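Protein ten1 (Schizosaccharomyces pombe, PDB 3KF6) partners Stn1 in an Rpa2-Rpa3-like complex, binds single-stranded telomeric DNA and is required for telomere maintenance. Local coordinates at residues F11-I15 and I41-V47; C18-L24 and V69-D75; R25-Q31 and K62-I68; V47-V51 and G76-V80. All coordinates share one frame; numbering follows the deposited sequence.

Contact 1. Residues F11-I15 and I41-V47; sequences FINQI and IDGSSSV
Ile12 turns CG2 anti to its backbone N and CG1 anti to its carbonyl carbon (chi1 -74°), and with chi2 extended at 178° the two arms reach separate parts of the hairpin 41-47. This is where the loop after strand 8-9 packs across a beta-hairpin of the OB fold, whose strands 37-42 and 45-50 are joined by a type II' turn from Asp42 to Ser45. CD1 of Ile12 lies 4.0 Å from CG1 of Val47 and also rests on CB of Asp42, while CG2 sits over the start of the second strand, 3.6 Å from OG of Ser45. Three residues further on, Ile15 crosses Val47 at about a right angle, its CD1 being 3.7 Å from CG2 of Val47. Phe26 of strand 23-34 touches Ile12, Ile15 and Val47 alike, so the loop closes over the apolar interior here.

Toward the solvent the contact thins out to CB of Asn13 against CB of Ser45, at 3.8 Å. No direct hydrogen bond joins the two segments; instead a water accepts from Ile12 N and donates to Asp42 OD2. Carbonyl O of Asp42 takes two donors, both from Ser45: the backbone N closes the turn, and OG, 2.6 Å from Asp42 O, lies in the carbonyl plane on a lone pair.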
loop_
_atom_site.group_PDB
_atom_site.type_symbol
_atom_site.label_atom_id
_atom_site.label_comp_id
_atom_site.label_asym_id
_atom_site.label_seq_id
_atom_site.Cartn_x
_atom_site.Cartn_y
_atom_site.Cartn_z
ATOM N N PHE B 11 -6.373 6.200 -11.533
ATOM C CA PHE B 11 -5.648 6.876 -12.597
ATOM C C PHE B 11 -5.991 8.347 -12.430
ATOM O O PHE B 11 -7.003 8.684 -11.816
ATOM C CB PHE B 11 -6.123 6.417 -13.981
ATOM C CG PHE B 11 -5.835 4.979 -14.275
ATOM C CD1 PHE B 11 -6.844 4.027 -14.191
ATOM C CD2 PHE B 11 -4.554 4.574 -14.629
ATOM C CE1 PHE B 11 -6.580 2.685 -14.458
ATOM C CE2 PHE B 11 -4.280 3.235 -14.897
ATOM C CZ PHE B 11 -5.298 2.289 -14.811
ATOM N N ILE B 12 -5.151 9.226 -12.964
ATOM C CA ILE B 12 -5.423 10.648 -12.849
ATOM C C ILE B 12 -6.778 10.991 -13.461
ATOM O O ILE B 12 -7.507 11.831 -12.932
ATOM C CB ILE B 12 -4.307 11.478 -13.516
ATOM C CG1 ILE B 12 -3.061 11.452 -12.619
ATOM C CG2 ILE B 12 -4.779 12.918 -13.753
ATOM C CD1 ILE B 12 -1.874 12.206 -13.183
ATOM N N ASN B 13 -7.124 10.324 -14.560
ATOM C CA ASN B 13 -8.397 10.581 -15.225
ATOM C C ASN B 13 -9.620 10.206 -14.385
ATOM O O ASN B 13 -10.752 10.480 -14.787
ATOM C CB ASN B 13 -8.455 9.849 -16.574
ATOM C CG ASN B 13 -8.394 8.341 -16.434
ATOM O OD1 ASN B 13 -9.187 7.740 -15.711
ATOM N ND2 ASN B 13 -7.454 7.718 -17.140
ATOM N N GLN B 14 -9.401 9.586 -13.227
ATOM C CA GLN B 14 -10.509 9.188 -12.357
ATOM C C GLN B 14 -10.624 10.066 -11.118
ATOM O O GLN B 14 -11.552 9.920 -10.326
ATOM C CB GLN B 14 -10.348 7.731 -11.903
ATOM C CG GLN B 14 -10.279 6.714 -13.023
ATOM C CD GLN B 14 -9.974 5.322 -12.503
ATOM O OE1 GLN B 14 -8.992 5.121 -11.785
ATOM N NE2 GLN B 14 -10.814 4.353 -12.861
ATOM N N ILE B 15 -9.677 10.980 -10.939
ATOM C CA ILE B 15 -9.700 11.843 -9.769
ATOM C C ILE B 15 -11.010 12.613 -9.616
ATOM O O ILE B 15 -11.527 12.740 -8.508
ATOM C CB ILE B 15 -8.516 12.833 -9.791
ATOM C CG1 ILE B 15 -7.206 12.052 -9.643
ATOM C CG2 ILE B 15 -8.655 13.844 -8.663
ATOM C CD1 ILE B 15 -5.954 12.900 -9.776
ATOM N N ILE B 41 0.397 15.028 -15.385
ATOM C CA ILE B 41 -0.463 14.580 -16.465
ATOM C C ILE B 41 -0.283 13.095 -16.724
ATOM O O ILE B 41 0.705 12.487 -16.314
ATOM C CB ILE B 41 -0.155 15.324 -17.785
ATOM C CG1 ILE B 41 1.271 15.005 -18.239
ATOM C CG2 ILE B 41 -0.326 16.829 -17.592
ATOM C CD1 ILE B 41 1.644 15.615 -19.577
ATOM N N ASP B 42 -1.269 12.525 -17.397
ATOM C CA ASP B 42 -1.248 11.125 -17.789
ATOM C C ASP B 42 -2.126 11.100 -19.030
ATOM O O ASP B 42 -3.352 11.129 -18.936
ATOM C CB ASP B 42 -1.823 10.232 -16.692
ATOM C CG ASP B 42 -1.656 8.758 -17.002
ATOM O OD1 ASP B 42 -0.825 8.428 -17.877
ATOM O OD2 ASP B 42 -2.344 7.929 -16.373
ATOM N N GLY B 43 -1.487 11.081 -20.193
ATOM C CA GLY B 43 -2.240 11.099 -21.432
ATOM C C GLY B 43 -2.873 12.471 -21.579
ATOM O O GLY B 43 -2.190 13.492 -21.468
ATOM N N SER B 44 -4.181 12.501 -21.811
ATOM C CA SER B 44 -4.896 13.760 -21.972
ATOM C C SER B 44 -5.429 14.311 -20.649
ATOM O O SER B 44 -6.022 15.389 -20.615
ATOM C CB SER B 44 -6.052 13.577 -22.960
ATOM O OG SER B 44 -6.897 12.514 -22.557
ATOM N N SER B 45 -5.214 13.577 -19.558
ATOM C CA SER B 45 -5.692 14.018 -18.249
ATOM C C SER B 45 -4.613 14.734 -17.457
ATOM O O SER B 45 -3.423 14.549 -17.696
ATOM C CB SER B 45 -6.187 12.831 -17.425
ATOM O OG SER B 45 -5.147 11.890 -17.210
ATOM N N SER B 46 -5.041 15.549 -16.504
ATOM C CA SER B 46 -4.108 16.286 -15.671
ATOM C C SER B 46 -4.709 16.595 -14.311
ATOM O O SER B 46 -5.923 16.503 -14.108
ATOM C CB SER B 46 -3.698 17.590 -16.360
ATOM O OG SER B 46 -4.817 18.432 -16.549
ATOM N N VAL B 47 -3.844 16.950 -13.373
ATOM C CA VAL B 47 -4.279 17.293 -12.031
ATOM C C VAL B 47 -3.279 18.252 -11.414
ATOM O O VAL B 47 -2.074 18.162 -11.668
ATOM C CB VAL B 47 -4.407 16.034 -11.127
ATOM C CG1 VAL B 47 -3.073 15.337 -11.011
ATOM C CG2 VAL B 47 -4.917 16.426 -9.748
HETATM O O HOH W 1 -2.464 8.078 -13.556
#

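Contact 2. Residues C18-L24 and V69-D75; sequences CKDGQKL and VGRKRQD
An antiparallel strand pair ends in a type II turn from Lys19 to Gln22, and the turn bonds to Lys72. Here Gly21 N gives a hydrogen bond of 2.6 Å to Lys72 O, and Lys72 N returns one to Gln22 O. Deeper in, Leu24 and Gly70 form a hydrogen-bonded pair, with Leu24 N 2.7 Å from Gly70 O. The Lys72 side chain, CG anti to the backbone N (chi1 180°), runs extended beneath the turn and bends only at its last torsion, bringing NZ 2.6 Å from OD1 of Asp20. It meets that oxygen on the syn side, 31° out of the carboxylate plane. Asp75 OD1 is a second salt-bridge partner, approached by NZ from above its carboxylate plane at 3.2 Å, and Cys18 O adds a weak bond.

In the OB fold this is where strand 23-34 begins its pairing with strand 65-74, ahead of the classic bulge at Arg73 and Gln74 opposite Ile77. On the face carrying Lys23 and Arg71, CE of Lys23 lies over one face of the Arg71 guanidinium, 3.7 Å from NH2. Both cations salt-bridge to Asp5, which draws them together; Lys23 NZ also hydrogen-bonds to Leu2 O, and Tyr55 of the Stn1 chain packs on Lys23 and Val69. At the guanidinium edge, Arg71 NH1 makes a weak 3.1 Å bond to Gly21 O.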
loop_
_atom_site.group_PDB
_atom_site.type_symbol
_atom_site.label_atom_id
_atom_site.label_comp_id
_atom_site.label_asym_id
_atom_site.label_seq_id
_atom_site.Cartn_x
_atom_site.Cartn_y
_atom_site.Cartn_z
ATOM N N CYS B 18 -13.973 10.959 -7.877
ATOM C CA CYS B 18 -13.910 10.732 -6.436
ATOM C C CYS B 18 -14.373 11.921 -5.600
ATOM O O CYS B 18 -14.453 13.048 -6.088
ATOM C CB CYS B 18 -12.488 10.326 -6.043
ATOM S SG CYS B 18 -11.885 8.884 -6.970
ATOM N N LYS B 19 -14.673 11.652 -4.333
ATOM C CA LYS B 19 -15.161 12.666 -3.401
ATOM C C LYS B 19 -14.053 13.470 -2.733
ATOM O O LYS B 19 -12.973 12.947 -2.452
ATOM C CB LYS B 19 -16.004 11.997 -2.315
ATOM C CG LYS B 19 -17.107 11.100 -2.849
ATOM C CD LYS B 19 -17.792 10.346 -1.724
ATOM C CE LYS B 19 -18.861 9.417 -2.262
ATOM N NZ LYS B 19 -19.903 10.165 -3.024
ATOM N N ASP B 20 -14.330 14.743 -2.465
ATOM C CA ASP B 20 -13.353 15.604 -1.809
ATOM C C ASP B 20 -13.048 15.070 -0.410
ATOM O O ASP B 20 -13.951 14.632 0.303
ATOM C CB ASP B 20 -13.877 17.040 -1.704
ATOM C CG ASP B 20 -14.120 17.677 -3.059
ATOM O OD1 ASP B 20 -13.427 17.308 -4.029
ATOM O OD2 ASP B 20 -14.997 18.562 -3.151
ATOM N N GLY B 21 -11.775 15.110 -0.028
ATOM C CA GLY B 21 -11.363 14.634 1.281
ATOM C C GLY B 21 -10.895 13.189 1.247
ATOM O O GLY B 21 -10.298 12.685 2.193
ATOM N N GLN B 22 -11.167 12.524 0.137
ATOM C CA GLN B 22 -10.795 11.129 -0.044
ATOM C C GLN B 22 -9.300 10.992 -0.323
ATOM O O GLN B 22 -8.736 11.763 -1.101
ATOM C CB GLN B 22 -11.612 10.576 -1.202
ATOM C CG GLN B 22 -11.470 9.119 -1.506
ATOM C CD GLN B 22 -12.425 8.720 -2.606
ATOM O OE1 GLN B 22 -13.643 8.763 -2.429
ATOM N NE2 GLN B 22 -11.881 8.356 -3.757
ATOM N N LYS B 23 -8.655 10.026 0.327
ATOM C CA LYS B 23 -7.226 9.800 0.108
ATOM C C LYS B 23 -7.066 9.014 -1.186
ATOM O O LYS B 23 -7.715 7.992 -1.380
ATOM C CB LYS B 23 -6.613 9.017 1.263
ATOM C CG LYS B 23 -5.114 8.762 1.089
ATOM C CD LYS B 23 -4.527 7.983 2.263
ATOM C CE LYS B 23 -4.578 8.778 3.557
ATOM N NZ LYS B 23 -4.032 8.009 4.714
ATOM N N LEU B 24 -6.179 9.487 -2.059
ATOM C CA LEU B 24 -5.972 8.855 -3.355
ATOM C C LEU B 24 -4.502 8.577 -3.633
ATOM O O LEU B 24 -3.632 9.300 -3.163
ATOM C CB LEU B 24 -6.479 9.776 -4.469
ATOM C CG LEU B 24 -7.866 10.404 -4.321
ATOM C CD1 LEU B 24 -8.063 11.470 -5.402
ATOM C CD2 LEU B 24 -8.925 9.317 -4.425
ATOM N N VAL B 69 0.478 10.284 -3.070
ATOM C CA VAL B 69 -0.565 9.896 -2.130
ATOM C C VAL B 69 -1.014 11.243 -1.588
ATOM O O VAL B 69 -0.193 12.030 -1.120
ATOM C CB VAL B 69 -0.067 9.034 -0.959
ATOM C CG1 VAL B 69 -1.219 8.828 0.043
ATOM C CG2 VAL B 69 0.410 7.689 -1.468
ATOM N N GLY B 70 -2.306 11.531 -1.687
ATOM C CA GLY B 70 -2.799 12.798 -1.188
ATOM C C GLY B 70 -4.301 12.781 -1.042
ATOM O O GLY B 70 -4.933 11.749 -1.253
ATOM N N ARG B 71 -4.873 13.921 -0.672
ATOM C CA ARG B 71 -6.318 14.029 -0.509
ATOM C C ARG B 71 -6.902 14.995 -1.524
ATOM O O ARG B 71 -6.337 16.061 -1.778
ATOM C CB ARG B 71 -6.672 14.523 0.896
ATOM C CG ARG B 71 -6.372 13.550 2.006
ATOM C CD ARG B 71 -6.966 14.036 3.328
ATOM N NE ARG B 71 -6.589 13.145 4.415
ATOM C CZ ARG B 71 -7.064 11.914 4.569
ATOM N NH1 ARG B 71 -7.950 11.427 3.709
ATOM N NH2 ARG B 71 -6.628 11.161 5.568
ATOM N N LYS B 72 -8.036 14.621 -2.105
ATOM C CA LYS B 72 -8.697 15.474 -3.080
ATOM C C LYS B 72 -9.272 16.692 -2.364
ATOM O O LYS B 72 -10.024 16.550 -1.398
ATOM C CB LYS B 72 -9.816 14.697 -3.784
ATOM C CG LYS B 72 -10.588 15.492 -4.828
ATOM C CD LYS B 72 -11.450 14.559 -5.671
ATOM C CE LYS B 72 -12.190 15.293 -6.781
ATOM N NZ LYS B 72 -13.343 16.070 -6.260
ATOM N N ARG B 73 -8.906 17.882 -2.836
ATOM C CA ARG B 73 -9.387 19.134 -2.253
ATOM C C ARG B 73 -10.712 19.506 -2.913
ATOM O O ARG B 73 -11.680 19.872 -2.246
ATOM C CB ARG B 73 -8.360 20.246 -2.480
ATOM C CG ARG B 73 -8.795 21.610 -1.975
ATOM C CD ARG B 73 -7.887 22.715 -2.499
ATOM N NE ARG B 73 -6.511 22.591 -2.029
ATOM C CZ ARG B 73 -5.541 23.447 -2.336
ATOM N NH1 ARG B 73 -5.799 24.489 -3.117
ATOM N NH2 ARG B 73 -4.316 23.267 -1.862
ATOM N N GLN B 74 -10.727 19.409 -4.237
ATOM C CA GLN B 74 -11.896 19.684 -5.064
ATOM C C GLN B 74 -11.517 19.177 -6.451
ATOM O O GLN B 74 -10.382 18.742 -6.658
ATOM C CB GLN B 74 -12.214 21.187 -5.095
ATOM C CG GLN B 74 -11.077 22.066 -5.573
ATOM C CD GLN B 74 -11.447 23.533 -5.627
ATOM O OE1 GLN B 74 -12.256 23.950 -6.455
ATOM N NE2 GLN B 74 -10.857 24.326 -4.738
ATOM N N ASP B 75 -12.442 19.215 -7.402
ATOM C CA ASP B 75 -12.119 18.723 -8.735
ATOM C C ASP B 75 -10.825 19.330 -9.268
ATOM O O ASP B 75 -10.608 20.539 -9.183
ATOM C CB ASP B 75 -13.260 19.005 -9.717
ATOM C CG ASP B 75 -14.506 18.195 -9.412
ATOM O OD1 ASP B 75 -14.376 16.986 -9.119
ATOM O OD2 ASP B 75 -15.616 18.761 -9.479
#

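Contact 3. Residues R25-Q31 and K62-I68; sequences RFLGCVQ and KHEWLNI
Asn67 OD1 accepts from two waters, each of which also accepts a hydrogen bond from Arg25. One is 2.8 Å from Arg25 NE, at the edge of the guanidinium and in its plane; the other serves NH2. Arg25 thus reaches Asn67 through solvent, and its NH2 also salt-bridges Glu132 of the Stn1 chain.

The backbones behind them form an antiparallel pair of OB-fold strands, with hydrogen-bonded pairs Phe26-Ile68 and Gly28-Leu66. Beyond these, Val30 N bonds to Glu64 O, and His63 N bonds to Val30 O at 2.7 Å.

The Trp65 indole lies flat across the partner strand: CB of Cys29 stands 3.5 Å above the plane, over the centre of the six-membered ring, in a CH-pi contact. SG of Cys29 sits over the five-membered ring, 4.1 Å from its centroid, and lies at the edge of the His63 imidazole, 4.2 Å from ND1. Leu27 crosses the indole at about a right angle, CG 3.5 Å from Trp65 CE3. On the other side of the sheet, CG of Phe26 lies between its backbone N and carbonyl carbon (chi1 54°), which stands the ring beside Ile68, whose CB covers one ring face toward the rim.

Leu91 of helix 91-103 packs against Leu27 and Trp65, whereas Phe26 and Ile68 face the interior, meeting Val78 and Val80 of strand 77-85, respectively.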
loop_
_atom_site.group_PDB
_atom_site.type_symbol
_atom_site.label_atom_id
_atom_site.label_comp_id
_atom_site.label_asym_id
_atom_site.label_seq_id
_atom_site.Cartn_x
_atom_site.Cartn_y
_atom_site.Cartn_z
ATOM N N ARG B 25 -4.237 7.525 -4.395
ATOM C CA ARG B 25 -2.869 7.226 -4.798
ATOM C C ARG B 25 -2.864 7.104 -6.316
ATOM O O ARG B 25 -3.679 6.378 -6.891
ATOM C CB ARG B 25 -2.342 5.927 -4.177
ATOM C CG ARG B 25 -0.988 5.569 -4.780
ATOM C CD ARG B 25 -0.404 4.275 -4.265
ATOM N NE ARG B 25 0.687 3.833 -5.131
ATOM C CZ ARG B 25 1.533 2.853 -4.824
ATOM N NH1 ARG B 25 1.420 2.211 -3.665
ATOM N NH2 ARG B 25 2.489 2.514 -5.680
ATOM N N PHE B 26 -1.955 7.825 -6.969
ATOM C CA PHE B 26 -1.869 7.781 -8.421
ATOM C C PHE B 26 -0.475 8.124 -8.924
ATOM O O PHE B 26 0.346 8.688 -8.193
ATOM C CB PHE B 26 -2.893 8.740 -9.049
ATOM C CG PHE B 26 -2.794 10.151 -8.547
ATOM C CD1 PHE B 26 -3.485 10.548 -7.411
ATOM C CD2 PHE B 26 -1.996 11.082 -9.206
ATOM C CE1 PHE B 26 -3.386 11.858 -6.933
ATOM C CE2 PHE B 26 -1.887 12.392 -8.735
ATOM C CZ PHE B 26 -2.583 12.777 -7.598
ATOM N N LEU B 27 -0.227 7.774 -10.180
ATOM C CA LEU B 27 1.050 8.027 -10.831
ATOM C C LEU B 27 0.840 9.133 -11.859
ATOM O O LEU B 27 -0.173 9.156 -12.559
ATOM C CB LEU B 27 1.528 6.739 -11.512
ATOM C CG LEU B 27 2.804 6.775 -12.348
ATOM C CD1 LEU B 27 3.997 7.103 -11.469
ATOM C CD2 LEU B 27 2.994 5.421 -13.023
ATOM N N GLY B 28 1.793 10.051 -11.950
ATOM C CA GLY B 28 1.659 11.140 -12.900
ATOM C C GLY B 28 2.995 11.607 -13.439
ATOM O O GLY B 28 4.039 11.395 -12.815
ATOM N N CYS B 29 2.951 12.251 -14.602
ATOM C CA CYS B 29 4.146 12.755 -15.264
ATOM C C CYS B 29 4.262 14.268 -15.062
ATOM O O CYS B 29 3.311 15.010 -15.320
ATOM C CB CYS B 29 4.066 12.419 -16.752
ATOM S SG CYS B 29 5.540 12.830 -17.671
ATOM N N VAL B 30 5.429 14.723 -14.611
ATOM C CA VAL B 30 5.621 16.145 -14.348
ATOM C C VAL B 30 5.536 17.032 -15.583
ATOM O O VAL B 30 6.307 16.880 -16.531
ATOM C CB VAL B 30 6.971 16.409 -13.640
ATOM C CG1 VAL B 30 7.146 17.900 -13.392
ATOM C CG2 VAL B 30 7.014 15.664 -12.317
ATOM N N GLN B 31 4.584 17.958 -15.571
ATOM C CA GLN B 31 4.416 18.886 -16.684
ATOM C C GLN B 31 5.019 20.233 -16.296
ATOM O O GLN B 31 5.621 20.919 -17.128
ATOM C CB GLN B 31 2.933 19.059 -17.022
ATOM C CG GLN B 31 2.674 19.990 -18.205
ATOM C CD GLN B 31 3.448 19.581 -19.445
ATOM O OE1 GLN B 31 3.416 18.420 -19.859
ATOM N NE2 GLN B 31 4.144 20.538 -20.051
ATOM N N LYS B 62 11.405 17.776 -15.488
ATOM C CA LYS B 62 10.211 17.766 -16.316
ATOM C C LYS B 62 10.066 16.408 -16.988
ATOM O O LYS B 62 11.050 15.810 -17.431
ATOM C CB LYS B 62 10.278 18.869 -17.380
ATOM C CG LYS B 62 9.008 18.978 -18.219
ATOM C CD LYS B 62 9.036 20.161 -19.180
ATOM C CE LYS B 62 7.741 20.222 -19.986
ATOM N NZ LYS B 62 7.706 21.348 -20.962
ATOM N N HIS B 63 8.830 15.924 -17.042
ATOM C CA HIS B 63 8.504 14.645 -17.656
ATOM C C HIS B 63 8.864 13.410 -16.835
ATOM O O HIS B 63 8.689 12.286 -17.304
ATOM C CB HIS B 63 9.140 14.541 -19.047
ATOM C CG HIS B 63 8.596 15.533 -20.029
ATOM N ND1 HIS B 63 7.252 15.634 -20.313
ATOM C CD2 HIS B 63 9.215 16.467 -20.789
ATOM C CE1 HIS B 63 7.064 16.590 -21.207
ATOM N NE2 HIS B 63 8.240 17.111 -21.512
ATOM N N GLU B 64 9.360 13.597 -15.616
ATOM C CA GLU B 64 9.671 12.427 -14.803
ATOM C C GLU B 64 8.371 11.951 -14.159
ATOM O O GLU B 64 7.428 12.733 -13.981
ATOM C CB GLU B 64 10.719 12.740 -13.734
ATOM C CG GLU B 64 10.241 13.529 -12.535
ATOM C CD GLU B 64 11.276 13.521 -11.426
ATOM O OE1 GLU B 64 11.530 12.431 -10.876
ATOM O OE2 GLU B 64 11.844 14.587 -11.112
ATOM N N TRP B 65 8.315 10.666 -13.828
ATOM C CA TRP B 65 7.114 10.094 -13.237
ATOM C C TRP B 65 7.182 9.998 -11.720
ATOM O O TRP B 65 8.191 9.570 -11.154
ATOM C CB TRP B 65 6.836 8.721 -13.854
ATOM C CG TRP B 65 6.363 8.817 -15.286
ATOM C CD1 TRP B 65 7.135 8.938 -16.407
ATOM C CD2 TRP B 65 5.002 8.836 -15.732
ATOM N NE1 TRP B 65 6.338 9.030 -17.525
ATOM C CE2 TRP B 65 5.024 8.972 -17.137
ATOM C CE3 TRP B 65 3.765 8.754 -15.077
ATOM C CZ2 TRP B 65 3.853 9.027 -17.902
ATOM C CZ3 TRP B 65 2.600 8.810 -15.838
ATOM C CH2 TRP B 65 2.654 8.946 -17.237
ATOM N N LEU B 66 6.091 10.399 -11.072
ATOM C CA LEU B 66 6.007 10.399 -9.616
ATOM C C LEU B 66 4.793 9.656 -9.083
ATOM O O LEU B 66 3.730 9.678 -9.700
ATOM C CB LEU B 66 5.915 11.838 -9.103
ATOM C CG LEU B 66 7.048 12.805 -9.446
ATOM C CD1 LEU B 66 6.690 14.196 -8.931
ATOM C CD2 LEU B 66 8.347 12.311 -8.820
ATOM N N ASN B 67 4.968 8.995 -7.942
ATOM C CA ASN B 67 3.856 8.319 -7.270
ATOM C C ASN B 67 3.386 9.339 -6.239
ATOM O O ASN B 67 4.198 9.923 -5.519
ATOM C CB ASN B 67 4.307 7.046 -6.548
ATOM C CG ASN B 67 4.408 5.853 -7.469
ATOM O OD1 ASN B 67 3.517 5.597 -8.282
ATOM N ND2 ASN B 67 5.491 5.099 -7.336
ATOM N N ILE B 68 2.077 9.539 -6.161
ATOM C CA ILE B 68 1.499 10.516 -5.252
ATOM C C ILE B 68 0.435 9.917 -4.346
ATOM O O ILE B 68 -0.381 9.123 -4.792
ATOM C CB ILE B 68 0.792 11.656 -6.047
ATOM C CG1 ILE B 68 1.803 12.415 -6.908
ATOM C CG2 ILE B 68 0.078 12.614 -5.093
ATOM C CD1 ILE B 68 2.816 13.199 -6.117
HETATM O O HOH W 2 0.814 4.818 -7.782
HETATM O O HOH W 3 3.181 2.382 -8.373
#

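Contact 4. Residues V47-V51 and G76-V80; sequences VTCDV and GIVDV
The side chains of Asp50 and Asp79 run side by side, pointing the same way, their carboxylate planes 48° apart and Asp79 OD1 set 3.6 Å from CB of Asp50. Their nearest oxygens, Asp50 OD2 and Asp79 OD1, are 3.9 Å apart, and both salt-bridge to Arg73 NH2, so a shared cation probably offsets the repulsion. These residues sit on a parallel strand pair, 47-50 with 77-80, which brings two distant strands of the OB-fold barrel together.

The backbone bonds alternate: Thr48 N to Gly76 O, Val78 N to Thr48 O at 2.8 Å, Asp50 N to Val78 O, and Val80 N to Asp50 O at 3.1 Å. The first ends on Gly76 O, and Gly76 has a positive phi (74°), which favours glycine as the chain turns into strand 77-85.

Side chains alternate across the sheet, Thr48, Ile77, Asp50 and Asp79 on one face and Cys49 and Val78 on the other. Phe26 of strand 23-34 packs on Cys49 and Val78. Val47 adds its CG2 to that inner layer, 3.8 Å from CG2 of Val78. With CG1 anti to the backbone N (chi1 -178°), Val80 CG2 lies anti to the carbonyl carbon, 3.6 Å from CB of Cys49 and 3.6 Å from CG1 of Val51.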
loop_
_atom_site.group_PDB
_atom_site.type_symbol
_atom_site.label_atom_id
_atom_site.label_comp_id
_atom_site.label_asym_id
_atom_site.label_seq_id
_atom_site.Cartn_x
_atom_site.Cartn_y
_atom_site.Cartn_z
ATOM N N VAL B 47 -3.844 16.950 -13.373
ATOM C CA VAL B 47 -4.279 17.293 -12.031
ATOM C C VAL B 47 -3.279 18.252 -11.414
ATOM O O VAL B 47 -2.074 18.162 -11.668
ATOM C CB VAL B 47 -4.407 16.034 -11.127
ATOM C CG1 VAL B 47 -3.073 15.337 -11.011
ATOM C CG2 VAL B 47 -4.917 16.426 -9.748
ATOM N N THR B 48 -3.789 19.185 -10.623
ATOM C CA THR B 48 -2.951 20.157 -9.945
ATOM C C THR B 48 -2.695 19.637 -8.536
ATOM O O THR B 48 -3.631 19.377 -7.778
ATOM C CB THR B 48 -3.646 21.530 -9.886
ATOM O OG1 THR B 48 -3.673 22.099 -11.199
ATOM C CG2 THR B 48 -2.912 22.466 -8.935
ATOM N N CYS B 49 -1.422 19.476 -8.199
ATOM C CA CYS B 49 -1.035 18.965 -6.893
ATOM C C CYS B 49 -0.329 20.017 -6.050
ATOM O O CYS B 49 0.666 20.598 -6.474
ATOM C CB CYS B 49 -0.120 17.750 -7.058
ATOM S SG CYS B 49 -0.880 16.369 -7.960
ATOM N N ASP B 50 -0.856 20.248 -4.853
ATOM C CA ASP B 50 -0.281 21.218 -3.929
ATOM C C ASP B 50 0.795 20.517 -3.110
ATOM O O ASP B 50 0.494 19.645 -2.300
ATOM C CB ASP B 50 -1.365 21.758 -2.996
ATOM C CG ASP B 50 -0.842 22.820 -2.040
ATOM O OD1 ASP B 50 0.292 22.672 -1.534
ATOM O OD2 ASP B 50 -1.577 23.796 -1.781
ATOM N N VAL B 51 2.050 20.900 -3.319
ATOM C CA VAL B 51 3.161 20.284 -2.601
ATOM C C VAL B 51 3.866 21.275 -1.686
ATOM O O VAL B 51 4.992 21.033 -1.250
ATOM C CB VAL B 51 4.202 19.700 -3.583
ATOM C CG1 VAL B 51 3.591 18.543 -4.362
ATOM C CG2 VAL B 51 4.682 20.790 -4.540
ATOM N N GLY B 76 -9.960 18.468 -9.796
ATOM C CA GLY B 76 -8.697 18.908 -10.366
ATOM C C GLY B 76 -7.585 19.331 -9.421
ATOM O O GLY B 76 -6.522 19.746 -9.883
ATOM N N ILE B 77 -7.802 19.229 -8.113
ATOM C CA ILE B 77 -6.770 19.637 -7.162
ATOM C C ILE B 77 -6.586 18.623 -6.036
ATOM O O ILE B 77 -7.548 18.197 -5.395
ATOM C CB ILE B 77 -7.095 21.028 -6.562
ATOM C CG1 ILE B 77 -5.877 21.599 -5.828
ATOM C CG2 ILE B 77 -8.274 20.922 -5.632
ATOM C CD1 ILE B 77 -5.575 20.961 -4.495
ATOM N N VAL B 78 -5.333 18.250 -5.800
ATOM C CA VAL B 78 -4.989 17.281 -4.771
ATOM C C VAL B 78 -3.941 17.827 -3.805
ATOM O O VAL B 78 -2.923 18.379 -4.229
ATOM C CB VAL B 78 -4.420 15.982 -5.399
ATOM C CG1 VAL B 78 -3.859 15.081 -4.309
ATOM C CG2 VAL B 78 -5.503 15.257 -6.194
ATOM N N ASP B 79 -4.197 17.677 -2.511
ATOM C CA ASP B 79 -3.253 18.106 -1.485
ATOM C C ASP B 79 -2.327 16.919 -1.236
ATOM O O ASP B 79 -2.750 15.891 -0.707
ATOM C CB ASP B 79 -3.986 18.480 -0.193
ATOM C CG ASP B 79 -4.558 19.882 -0.231
ATOM O OD1 ASP B 79 -3.772 20.836 -0.417
ATOM O OD2 ASP B 79 -5.788 20.033 -0.075
ATOM N N VAL B 80 -1.062 17.064 -1.616
ATOM C CA VAL B 80 -0.097 15.978 -1.469
ATOM C C VAL B 80 0.373 15.677 -0.053
ATOM O O VAL B 80 0.682 16.584 0.723
ATOM C CB VAL B 80 1.149 16.230 -2.347
ATOM C CG1 VAL B 80 2.125 15.072 -2.209
ATOM C CG2 VAL B 80 0.728 16.404 -3.801
#

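From the N terminus, the loop 11-15 meets the hairpin 41-47, closing contact 1. Meanwhile strand 23-34 has begun, and it pairs with strand 65-74 in contacts 2 and 3; contact 3 closes the shorter loop, from 31 to 62, and lies within the span of contact 2. Both cross contact 1 along the chain. Contact 4 opens at Val47, which it shares with contact 1, so these two run in series, and it closes last, crossing contacts 2 and 3. In the barrel, contacts 2 and 3 thus supply an antiparallel pairing, contact 4 adds the parallel one of 45-50 with 77-85, and contact 1 lays the loop on the hairpin.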